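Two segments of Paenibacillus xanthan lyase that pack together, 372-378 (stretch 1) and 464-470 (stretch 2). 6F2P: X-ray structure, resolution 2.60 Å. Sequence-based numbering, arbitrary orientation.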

# COMPACT_ATOMS: atom_id res chain seq x y z
N ARG A 372 -3.97 0.88 -4.69
CA ARG A 372 -5.19 1.61 -5.04
C ARG A 372 -5.52 2.63 -3.96
O ARG A 372 -5.08 2.50 -2.82
CB ARG A 372 -6.37 0.67 -5.23
CG ARG A 372 -6.22 -0.32 -6.37
CD ARG A 372 -6.31 0.39 -7.72
NE ARG A 372 -6.48 -0.55 -8.83
CZ ARG A 372 -5.48 -1.04 -9.56
NH1 ARG A 372 -4.22 -0.67 -9.32
NH2 ARG A 372 -5.74 -1.89 -10.55
N ALA A 373 -6.31 3.63 -4.32
CA ALA A 373 -6.75 4.63 -3.36
C ALA A 373 -8.14 5.14 -3.75
O ALA A 373 -8.50 5.19 -4.93
CB ALA A 373 -5.76 5.79 -3.31
N VAL A 374 -8.93 5.50 -2.74
CA VAL A 374 -10.25 6.06 -2.97
C VAL A 374 -10.49 7.30 -2.12
O VAL A 374 -10.25 7.29 -0.91
CB VAL A 374 -11.37 5.03 -2.69
CG1 VAL A 374 -12.73 5.67 -2.85
CG2 VAL A 374 -11.24 3.85 -3.63
N GLN A 375 -10.94 8.36 -2.77
CA GLN A 375 -11.36 9.57 -2.08
C GLN A 375 -12.86 9.77 -2.28
O GLN A 375 -13.34 9.91 -3.40
CB GLN A 375 -10.59 10.79 -2.58
CG GLN A 375 -11.10 12.11 -2.04
CD GLN A 375 -10.90 12.26 -0.54
OE1 GLN A 375 -11.51 11.55 0.26
NE2 GLN A 375 -10.04 13.20 -0.16
N LEU A 376 -13.60 9.74 -1.18
CA LEU A 376 -15.03 9.97 -1.23
C LEU A 376 -15.36 11.25 -0.45
O LEU A 376 -15.14 11.34 0.76
CB LEU A 376 -15.79 8.77 -0.65
CG LEU A 376 -15.51 7.40 -1.27
CD1 LEU A 376 -16.19 6.31 -0.46
CD2 LEU A 376 -15.97 7.33 -2.72
N ARG A 377 -15.86 12.24 -1.18
CA ARG A 377 -16.22 13.53 -0.63
C ARG A 377 -17.67 13.80 -0.95
O ARG A 377 -18.26 13.12 -1.79
CB ARG A 377 -15.36 14.62 -1.27
CG ARG A 377 -13.88 14.46 -1.01
CD ARG A 377 -13.58 14.42 0.46
NE ARG A 377 -14.14 15.58 1.15
CZ ARG A 377 -14.15 15.73 2.47
NH1 ARG A 377 -13.63 14.79 3.24
NH2 ARG A 377 -14.68 16.82 3.01
N PRO A 378 -18.28 14.78 -0.27
CA PRO A 378 -19.63 15.15 -0.68
C PRO A 378 -19.65 15.71 -2.10
O PRO A 378 -19.02 16.73 -2.37
CB PRO A 378 -20.03 16.22 0.34
CG PRO A 378 -18.74 16.69 0.95
CD PRO A 378 -17.84 15.51 0.94
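Stretch 2 (464-470) GQYGVSG

Two strands need not share a backbone ladder to pack; side chains reaching across the gap can hold them, as this xanthan lyase pair illustrates. Strand 466-470 runs roughly antiparallel to strand 372-377, at 150° between their directions (signed crossing angle -150°), and the axes approach no closer than 8.3 Å. Stretch 2 opens with Gly 464, whose positive phi (59°) suits glycine and which makes no contact. Gln 465, still in the loop with phi/psi of -135/-27, carries both direct hydrogen bonds. Gln 465 CA lies 7.6 Å from Gln 375 CA. Gln 375 NE2 donates to Gln 465 O at 3.0 Å; the Gln 465 side chain (chi1 m, chi2 t) presents OE1 to Arg 377 NH1 at 2.9 Å, near the guanidinium plane. A water reinforces this corner, accepting from Arg 377 NH2, donating to Gln 465 OE1 and also bonding Tyr 466 OH. At Tyr 466 the chain turns extended. Its CA-to-CB bond points away, yet the ring returns to place CE1 over one face of the guanidinium, 3.8 Å from Arg 377 NH1. Gly 467 offers no side chain, and Val 468 is out of reach. Ser 469 points back toward stretch 1, setting OG 3.8 Å from Ala 373 CB, with CA atoms 7.6 Å apart. Gly 470 continues the extended strand without contact.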

# COMPACT_ATOMS: atom_id res chain seq x y z
N GLY A 464 -8.92 10.53 8.36
CA GLY A 464 -9.73 9.62 7.59
C GLY A 464 -10.49 10.29 6.45
O GLY A 464 -11.47 9.73 5.97
N GLN A 465 -10.03 11.47 6.03
CA GLN A 465 -10.74 12.29 5.04
C GLN A 465 -9.84 12.87 3.93
O GLN A 465 -10.30 13.15 2.83
CB GLN A 465 -11.43 13.46 5.74
CG GLN A 465 -12.54 13.06 6.69
CD GLN A 465 -13.41 14.24 7.04
OE1 GLN A 465 -13.99 14.88 6.16
NE2 GLN A 465 -13.49 14.55 8.33
N TYR A 466 -8.57 13.07 4.24
CA TYR A 466 -7.67 13.72 3.30
C TYR A 466 -6.49 12.80 3.06
O TYR A 466 -6.04 12.10 3.96
CB TYR A 466 -7.22 15.09 3.85
CG TYR A 466 -8.38 15.90 4.39
CD1 TYR A 466 -9.51 16.12 3.62
CD2 TYR A 466 -8.36 16.42 5.69
CE1 TYR A 466 -10.59 16.85 4.11
CE2 TYR A 466 -9.43 17.16 6.19
CZ TYR A 466 -10.54 17.36 5.40
OH TYR A 466 -11.62 18.08 5.88
N GLY A 467 -5.99 12.79 1.83
CA GLY A 467 -4.95 11.84 1.50
C GLY A 467 -4.03 12.37 0.43
O GLY A 467 -4.33 13.35 -0.26
N VAL A 468 -2.88 11.71 0.31
CA VAL A 468 -1.90 12.01 -0.71
C VAL A 468 -1.36 10.68 -1.20
O VAL A 468 -1.04 9.80 -0.39
CB VAL A 468 -0.77 12.90 -0.14
CG1 VAL A 468 -0.27 12.35 1.18
CG2 VAL A 468 0.38 13.03 -1.13
N SER A 469 -1.28 10.51 -2.52
CA SER A 469 -0.70 9.30 -3.09
C SER A 469 0.34 9.64 -4.12
O SER A 469 0.34 10.74 -4.68
CB SER A 469 -1.76 8.44 -3.75
OG SER A 469 -2.71 7.95 -2.82
N GLY A 470 1.21 8.68 -4.39
CA GLY A 470 2.22 8.86 -5.40
C GLY A 470 2.58 7.57 -6.09
O GLY A 470 2.42 6.47 -5.54
O HOH W 1 -14.56 17.66 5.81